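Local coordinates for protein rhamnonate dehydratase (PDB 3FXG) that probably dehydrates rhamnonate as a magnesium-dependent lyase of the enolase superfamily, at residues W36-K48 and G184-H196. Residues are numbered along the deposited sequence; the frame is centred on the assembly and turned at random.
Sequences WLIDSDISTPASK and GKVPLPFCPDDGH
Ser-43 N gives a nearly straight hydrogen bond to Leu-188 O, 2.8 Å long, in the carbonyl plane and with 168° at the hydrogen. The same oxygen also takes a CA-H...O contact from Ile-42. Pro-189 CA approaches Asp-41 O at 3.3 Å. A water bridges Asp-41 O and Pro-187 O, and a second water lies close to Ser-43 O and Leu-188 O.

Pro-187 offers two ring atoms: CG meets Trp-36 CZ3 at 4.1 Å and CB meets Ile-42 CG1. Ser-43 OG is anti to its own N (chi1 -178°) and lies against Cys-191, 3.0 Å from its CA and close to its CB; its hydrogen bond goes to Ser-226 OG. Cys-191 SG rests on Ser-47 CB at 3.6 Å. Beyond it, Lys-48 bends at chi3 and chi4 and brings NZ to Asp-193 OD2 in a salt bridge, but the position of OD2 is less sure.

Further out, Ser-40 OG bonds to Trp-36 O, and Trp-36 NE1 bonds to Ala-348 O. Ser-47 OG accepts from Thr-44 N at 2.8 Å, and Thr-44 OG1 accepts from Ala-46 N in an ST turn. Pro-45 O accepts from Arg-118 NE of a second subunit, which places the 44-47 turn at the subunit interface.

Segment 184-196 links a barrel strand to the next helix, and 36-48 runs alongside this link in the same direction. The side chain of Pro-187 is about 9 Å from the magnesium ion. Lys-185, two residues earlier, forms a salt bridge with Glu-248, a ligand of that ion. At this C-terminal strand end of the TIM-barrel-like domain, where enolase superfamily active sites lie, Ser-43 N holds Leu-188 O and a water ties Asp-41 O to Pro-187 O, with apolar packing at the Trp-36 end and a less certain salt bridge at the other.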
ATOM      1  N   TRP A  36       7.218 -14.108  44.273  1.00 24.75           N
ATOM      2  CA  TRP A  36       6.130 -13.996  43.308  1.00 24.69           C
ATOM      3  C   TRP A  36       6.633 -14.065  41.869  1.00 23.97           C
ATOM      4  O   TRP A  36       5.898 -14.460  40.965  1.00 23.57           O
ATOM      5  CB  TRP A  36       5.358 -12.684  43.508  1.00 24.44           C
ATOM      6  CG  TRP A  36       6.118 -11.455  43.106  1.00 23.19           C
ATOM      7  CD1 TRP A  36       6.960 -10.715  43.888  1.00 23.77           C
ATOM      8  CD2 TRP A  36       6.125 -10.837  41.812  1.00 23.11           C
ATOM      9  NE1 TRP A  36       7.491  -9.675  43.161  1.00 23.07           N
ATOM     10  CE2 TRP A  36       6.997  -9.728  41.884  1.00 23.15           C
ATOM     11  CE3 TRP A  36       5.480 -11.115  40.598  1.00 22.73           C
ATOM     12  CZ2 TRP A  36       7.244  -8.893  40.785  1.00 23.41           C
ATOM     13  CZ3 TRP A  36       5.727 -10.285  39.503  1.00 23.34           C
ATOM     14  CH2 TRP A  36       6.603  -9.187  39.608  1.00 23.44           C
ATOM     15  N   LEU A  37       7.888 -13.681  41.661  1.00 23.63           N
ATOM     16  CA  LEU A  37       8.472 -13.691  40.327  1.00 24.29           C
ATOM     17  C   LEU A  37       8.520 -15.077  39.702  1.00 24.74           C
ATOM     18  O   LEU A  37       8.564 -15.207  38.475  1.00 24.17           O
ATOM     19  CB  LEU A  37       9.884 -13.100  40.359  1.00 23.39           C
ATOM     20  CG  LEU A  37       9.990 -11.574  40.309  1.00 24.24           C
ATOM     21  CD1 LEU A  37      11.440 -11.152  40.496  1.00 23.92           C
ATOM     22  CD2 LEU A  37       9.457 -11.072  38.972  1.00 23.51           C
ATOM     23  N   ILE A  38       8.505 -16.113  40.537  1.00 23.59           N
ATOM     24  CA  ILE A  38       8.571 -17.478  40.030  1.00 24.69           C
ATOM     25  C   ILE A  38       7.490 -18.426  40.543  1.00 25.13           C
ATOM     26  O   ILE A  38       7.233 -19.456  39.920  1.00 26.01           O
ATOM     27  CB  ILE A  38       9.940 -18.118  40.352  1.00 24.06           C
ATOM     28  CG1 ILE A  38      10.168 -18.113  41.868  1.00 23.79           C
ATOM     29  CG2 ILE A  38      11.054 -17.362  39.640  1.00 22.50           C
ATOM     30  CD1 ILE A  38      11.456 -18.795  42.305  1.00 24.34           C
ATOM     31  N   ASP A  39       6.847 -18.088  41.657  1.00 25.22           N
ATOM     32  CA  ASP A  39       5.838 -18.979  42.222  1.00 26.73           C
ATOM     33  C   ASP A  39       4.379 -18.526  42.246  1.00 26.83           C
ATOM     34  O   ASP A  39       3.526 -19.216  42.805  1.00 26.96           O
ATOM     35  CB  ASP A  39       6.274 -19.391  43.630  1.00 29.32           C
ATOM     36  CG  ASP A  39       7.422 -20.381  43.606  1.00 32.09           C
ATOM     37  OD1 ASP A  39       8.104 -20.542  44.639  1.00 34.55           O
ATOM     38  OD2 ASP A  39       7.638 -21.008  42.547  1.00 33.00           O
ATOM     39  N   SER A  40       4.081 -17.381  41.646  1.00 24.88           N
ATOM     40  CA  SER A  40       2.701 -16.907  41.617  1.00 23.96           C
ATOM     41  C   SER A  40       2.093 -17.283  40.270  1.00 22.38           C
ATOM     42  O   SER A  40       2.791 -17.792  39.395  1.00 21.91           O
ATOM     43  CB  SER A  40       2.652 -15.391  41.809  1.00 24.25           C
ATOM     44  OG  SER A  40       3.312 -14.720  40.754  1.00 24.06           O
ATOM     45  N   ASP A  41       0.794 -17.054  40.101  1.00 21.15           N
ATOM     46  CA  ASP A  41       0.156 -17.376  38.829  1.00 21.36           C
ATOM     47  C   ASP A  41       0.554 -16.343  37.786  1.00 18.80           C
ATOM     48  O   ASP A  41       0.134 -15.189  37.853  1.00 19.07           O
ATOM     49  CB  ASP A  41      -1.369 -17.392  38.959  1.00 22.51           C
ATOM     50  CG  ASP A  41      -1.869 -18.530  39.827  1.00 27.25           C
ATOM     51  OD1 ASP A  41      -1.243 -19.612  39.806  1.00 27.63           O
ATOM     52  OD2 ASP A  41      -2.898 -18.344  40.513  1.00 29.06           O
ATOM     53  N   ILE A  42       1.371 -16.763  36.827  1.00 17.31           N
ATOM     54  CA  ILE A  42       1.816 -15.870  35.765  1.00 15.31           C
ATOM     55  C   ILE A  42       1.729 -16.581  34.422  1.00 15.10           C
ATOM     56  O   ILE A  42       2.256 -17.681  34.262  1.00 15.41           O
ATOM     57  CB  ILE A  42       3.273 -15.423  35.981  1.00 15.03           C
ATOM     58  CG1 ILE A  42       3.402 -14.685  37.317  1.00 13.11           C
ATOM     59  CG2 ILE A  42       3.716 -14.521  34.835  1.00 14.16           C
ATOM     60  CD1 ILE A  42       4.827 -14.249  37.637  1.00 16.74           C
ATOM     61  N   SER A  43       1.063 -15.951  33.461  1.00 14.10           N
ATOM     62  CA  SER A  43       0.931 -16.529  32.128  1.00 14.63           C
ATOM     63  C   SER A  43       2.272 -16.387  31.406  1.00 14.52           C
ATOM     64  O   SER A  43       2.851 -15.299  31.371  1.00 14.98           O
ATOM     65  CB  SER A  43      -0.166 -15.798  31.347  1.00 14.77           C
ATOM     66  OG  SER A  43      -0.357 -16.369  30.062  1.00 14.25           O
ATOM     67  N   THR A  44       2.765 -17.488  30.845  1.00 14.24           N
ATOM     68  CA  THR A  44       4.040 -17.487  30.129  1.00 14.70           C
ATOM     69  C   THR A  44       3.921 -18.328  28.854  1.00 14.23           C
ATOM     70  O   THR A  44       2.902 -18.985  28.628  1.00 14.78           O
ATOM     71  CB  THR A  44       5.174 -18.092  30.991  1.00 15.40           C
ATOM     72  OG1 THR A  44       5.078 -19.521  30.968  1.00 15.63           O
ATOM     73  CG2 THR A  44       5.076 -17.610  32.437  1.00 14.57           C
ATOM     74  N   PRO A  45       4.960 -18.308  27.998  1.00 14.80           N
ATOM     75  CA  PRO A  45       4.945 -19.084  26.753  1.00 15.94           C
ATOM     76  C   PRO A  45       4.853 -20.590  27.012  1.00 16.38           C
ATOM     77  O   PRO A  45       4.454 -21.353  26.133  1.00 16.74           O
ATOM     78  CB  PRO A  45       6.270 -18.707  26.091  1.00 15.52           C
ATOM     79  CG  PRO A  45       6.486 -17.301  26.554  1.00 15.96           C
ATOM     80  CD  PRO A  45       6.118 -17.394  28.022  1.00 13.96           C
ATOM     81  N   ALA A  46       5.227 -21.008  28.219  1.00 17.23           N
ATOM     82  CA  ALA A  46       5.195 -22.423  28.584  1.00 17.62           C
ATOM     83  C   ALA A  46       3.947 -22.819  29.372  1.00 18.58           C
ATOM     84  O   ALA A  46       3.778 -23.986  29.722  1.00 19.09           O
ATOM     85  CB  ALA A  46       6.445 -22.779  29.384  1.00 18.53           C
ATOM     86  N   SER A  47       3.075 -21.856  29.647  1.00 18.12           N
ATOM     87  CA  SER A  47       1.857 -22.133  30.404  1.00 19.52           C
ATOM     88  C   SER A  47       0.916 -23.092  29.683  1.00 20.13           C
ATOM     89  O   SER A  47      -0.061 -23.567  30.262  1.00 19.02           O
ATOM     90  CB  SER A  47       1.124 -20.828  30.722  1.00 18.29           C
ATOM     91  OG  SER A  47       1.887 -20.032  31.611  1.00 16.92           O
ATOM     92  N   LYS A  48       1.218 -23.370  28.418  1.00 20.83           N
ATOM     93  CA  LYS A  48       0.416 -24.279  27.606  1.00 23.08           C
ATOM     94  C   LYS A  48       0.464 -25.698  28.177  1.00 23.14           C
ATOM     95  O   LYS A  48      -0.438 -26.503  27.941  1.00 24.76           O
ATOM     96  CB  LYS A  48       0.947 -24.301  26.166  1.00 24.14           C
ATOM     97  CG  LYS A  48       1.095 -22.924  25.521  1.00 26.43           C
ATOM     98  CD  LYS A  48       1.812 -23.001  24.173  1.00 26.08           C
ATOM     99  CE  LYS A  48       1.039 -23.818  23.147  1.00 27.92           C
ATOM    100  NZ  LYS A  48      -0.252 -23.182  22.755  1.00 28.04           N
ATOM    101  N   GLY A 184       0.897   1.030  38.855  1.00 11.61           N
ATOM    102  CA  GLY A 184       1.240  -0.340  39.191  1.00 11.56           C
ATOM    103  C   GLY A 184       1.004  -1.288  38.032  1.00 11.84           C
ATOM    104  O   GLY A 184      -0.053  -1.246  37.410  1.00 12.92           O
ATOM    105  N   LYS A 185       1.985  -2.137  37.733  1.00 12.23           N
ATOM    106  CA  LYS A 185       1.851  -3.106  36.644  1.00 12.93           C
ATOM    107  C   LYS A 185       1.774  -4.509  37.229  1.00 13.32           C
ATOM    108  O   LYS A 185       2.694  -4.957  37.915  1.00 15.46           O
ATOM    109  CB  LYS A 185       3.038  -3.019  35.679  1.00 11.93           C
ATOM    110  CG  LYS A 185       2.875  -3.882  34.426  1.00 14.91           C
ATOM    111  CD  LYS A 185       3.968  -3.600  33.383  1.00 14.31           C
ATOM    112  CE  LYS A 185       5.342  -4.027  33.875  1.00 14.10           C
ATOM    113  NZ  LYS A 185       6.419  -3.689  32.896  1.00 15.64           N
ATOM    114  N   VAL A 186       0.676  -5.202  36.947  1.00 13.69           N
ATOM    115  CA  VAL A 186       0.468  -6.547  37.465  1.00 12.58           C
ATOM    116  C   VAL A 186       0.647  -7.626  36.397  1.00 13.44           C
ATOM    117  O   VAL A 186       0.441  -7.383  35.208  1.00 13.24           O
ATOM    118  CB  VAL A 186      -0.947  -6.678  38.086  1.00 11.31           C
ATOM    119  CG1 VAL A 186      -1.102  -5.688  39.237  1.00 13.30           C
ATOM    120  CG2 VAL A 186      -2.008  -6.412  37.034  1.00 12.25           C
ATOM    121  N   PRO A 187       1.055  -8.832  36.809  1.00 13.80           N
ATOM    122  CA  PRO A 187       1.244  -9.921  35.848  1.00 13.57           C
ATOM    123  C   PRO A 187      -0.066 -10.668  35.577  1.00 14.57           C
ATOM    124  O   PRO A 187      -0.788 -11.030  36.508  1.00 14.66           O
ATOM    125  CB  PRO A 187       2.295 -10.794  36.527  1.00 14.58           C
ATOM    126  CG  PRO A 187       1.952 -10.648  37.978  1.00 15.53           C
ATOM    127  CD  PRO A 187       1.619  -9.179  38.129  1.00 13.57           C
ATOM    128  N   LEU A 188      -0.374 -10.873  34.298  1.00 12.82           N
ATOM    129  CA  LEU A 188      -1.583 -11.586  33.894  1.00 13.11           C
ATOM    130  C   LEU A 188      -1.400 -13.033  34.336  1.00 13.75           C
ATOM    131  O   LEU A 188      -0.408 -13.671  33.991  1.00 13.44           O
ATOM    132  CB  LEU A 188      -1.754 -11.523  32.376  1.00 14.31           C
ATOM    133  CG  LEU A 188      -3.084 -12.043  31.830  1.00 12.25           C
ATOM    134  CD1 LEU A 188      -4.182 -11.039  32.148  1.00 12.85           C
ATOM    135  CD2 LEU A 188      -2.976 -12.245  30.326  1.00 12.40           C
ATOM    136  N   PRO A 189      -2.360 -13.571  35.102  1.00 14.72           N
ATOM    137  CA  PRO A 189      -2.293 -14.946  35.603  1.00 13.98           C
ATOM    138  C   PRO A 189      -2.520 -16.137  34.671  1.00 15.34           C
ATOM    139  O   PRO A 189      -1.843 -17.156  34.811  1.00 15.04           O
ATOM    140  CB  PRO A 189      -3.295 -14.929  36.756  1.00 15.00           C
ATOM    141  CG  PRO A 189      -4.349 -13.998  36.254  1.00 13.81           C
ATOM    142  CD  PRO A 189      -3.531 -12.865  35.656  1.00 11.99           C
ATOM    143  N   PHE A 190      -3.444 -16.030  33.723  1.00 16.02           N
ATOM    144  CA  PHE A 190      -3.725 -17.176  32.860  1.00 16.89           C
ATOM    145  C   PHE A 190      -3.514 -16.972  31.363  1.00 17.70           C
ATOM    146  O   PHE A 190      -3.761 -15.892  30.829  1.00 17.67           O
ATOM    147  CB  PHE A 190      -5.149 -17.652  33.147  1.00 18.02           C
ATOM    148  CG  PHE A 190      -5.428 -17.808  34.615  1.00 20.70           C
ATOM    149  CD1 PHE A 190      -4.849 -18.847  35.340  1.00 22.02           C
ATOM    150  CD2 PHE A 190      -6.193 -16.864  35.294  1.00 20.56           C
ATOM    151  CE1 PHE A 190      -5.023 -18.942  36.721  1.00 22.79           C
ATOM    152  CE2 PHE A 190      -6.372 -16.949  36.674  1.00 22.81           C
ATOM    153  CZ  PHE A 190      -5.785 -17.989  37.388  1.00 21.92           C
ATOM    154  N   CYS A 191      -3.053 -18.032  30.700  1.00 17.33           N
ATOM    155  CA  CYS A 191      -2.774 -18.006  29.268  1.00 18.47           C
ATOM    156  C   CYS A 191      -3.991 -18.413  28.434  1.00 18.60           C
ATOM    157  O   CYS A 191      -4.982 -18.909  28.964  1.00 18.55           O
ATOM    158  CB  CYS A 191      -1.595 -18.934  28.950  1.00 18.84           C
ATOM    159  SG  CYS A 191      -1.998 -20.700  28.984  1.00 23.61           S
ATOM    160  N   PRO A 192      -3.926 -18.205  27.108  1.00 19.39           N
ATOM    161  CA  PRO A 192      -5.029 -18.547  26.204  1.00 19.75           C
ATOM    162  C   PRO A 192      -5.501 -20.001  26.268  1.00 20.39           C
ATOM    163  O   PRO A 192      -6.680 -20.283  26.059  1.00 18.98           O
ATOM    164  CB  PRO A 192      -4.472 -18.182  24.829  1.00 19.48           C
ATOM    165  CG  PRO A 192      -3.565 -17.030  25.137  1.00 19.81           C
ATOM    166  CD  PRO A 192      -2.847 -17.517  26.374  1.00 20.32           C
ATOM    167  N   ASP A 193      -4.587 -20.922  26.554  1.00 21.86           N
ATOM    168  CA  ASP A 193      -4.951 -22.331  26.619  1.00 24.70           C
ATOM    169  C   ASP A 193      -5.910 -22.672  27.755  1.00 24.99           C
ATOM    170  O   ASP A 193      -6.412 -23.792  27.832  1.00 24.50           O
ATOM    171  CB  ASP A 193      -3.696 -23.199  26.702  1.00 27.82           C
ATOM    172  CG  ASP A 193      -2.916 -23.203  25.403  1.00 32.88           C
ATOM    173  OD1 ASP A 193      -3.517 -23.512  24.352  1.00 35.48           O
ATOM    174  OD2 ASP A 193      -1.708 -22.900  25.426  1.00 36.65           O
ATOM    175  N   ASP A 194      -6.165 -21.710  28.636  1.00 24.63           N
ATOM    176  CA  ASP A 194      -7.099 -21.928  29.735  1.00 24.92           C
ATOM    177  C   ASP A 194      -8.500 -21.553  29.261  1.00 23.62           C
ATOM    178  O   ASP A 194      -9.459 -21.555  30.033  1.00 23.82           O
ATOM    179  CB  ASP A 194      -6.698 -21.095  30.956  1.00 26.86           C
ATOM    180  CG  ASP A 194      -5.657 -21.791  31.817  1.00 30.27           C
ATOM    181  OD1 ASP A 194      -4.815 -22.528  31.262  1.00 31.18           O
ATOM    182  OD2 ASP A 194      -5.672 -21.595  33.049  1.00 33.12           O
ATOM    183  N   GLY A 195      -8.600 -21.229  27.975  1.00 22.31           N
ATOM    184  CA  GLY A 195      -9.874 -20.883  27.377  1.00 19.95           C
ATOM    185  C   GLY A 195     -10.660 -19.752  28.008  1.00 21.29           C
ATOM    186  O   GLY A 195     -10.112 -18.901  28.710  1.00 20.50           O
ATOM    187  N   HIS A 196     -11.964 -19.754  27.751  1.00 21.23           N
ATOM    188  CA  HIS A 196     -12.856 -18.727  28.266  1.00 23.74           C
ATOM    189  C   HIS A 196     -12.895 -18.668  29.785  1.00 23.03           C
ATOM    190  O   HIS A 196     -13.134 -17.606  30.358  1.00 21.74           O
ATOM    191  CB  HIS A 196     -14.268 -18.930  27.714  1.00 28.22           C
ATOM    192  CG  HIS A 196     -14.380 -18.673  26.244  1.00 34.42           C
ATOM    193  ND1 HIS A 196     -13.788 -19.483  25.298  1.00 36.98           N
ATOM    194  CD2 HIS A 196     -14.994 -17.680  25.557  1.00 36.96           C
ATOM    195  CE1 HIS A 196     -14.032 -19.000  24.093  1.00 37.38           C
ATOM    196  NE2 HIS A 196     -14.761 -17.907  24.222  1.00 37.87           N
TER
HETATM  197  O   HOH W   1      -0.808 -12.849  38.687  1.00 18.42           O
HETATM  198  O   HOH W   2       1.989 -12.756  32.362  1.00 12.85           O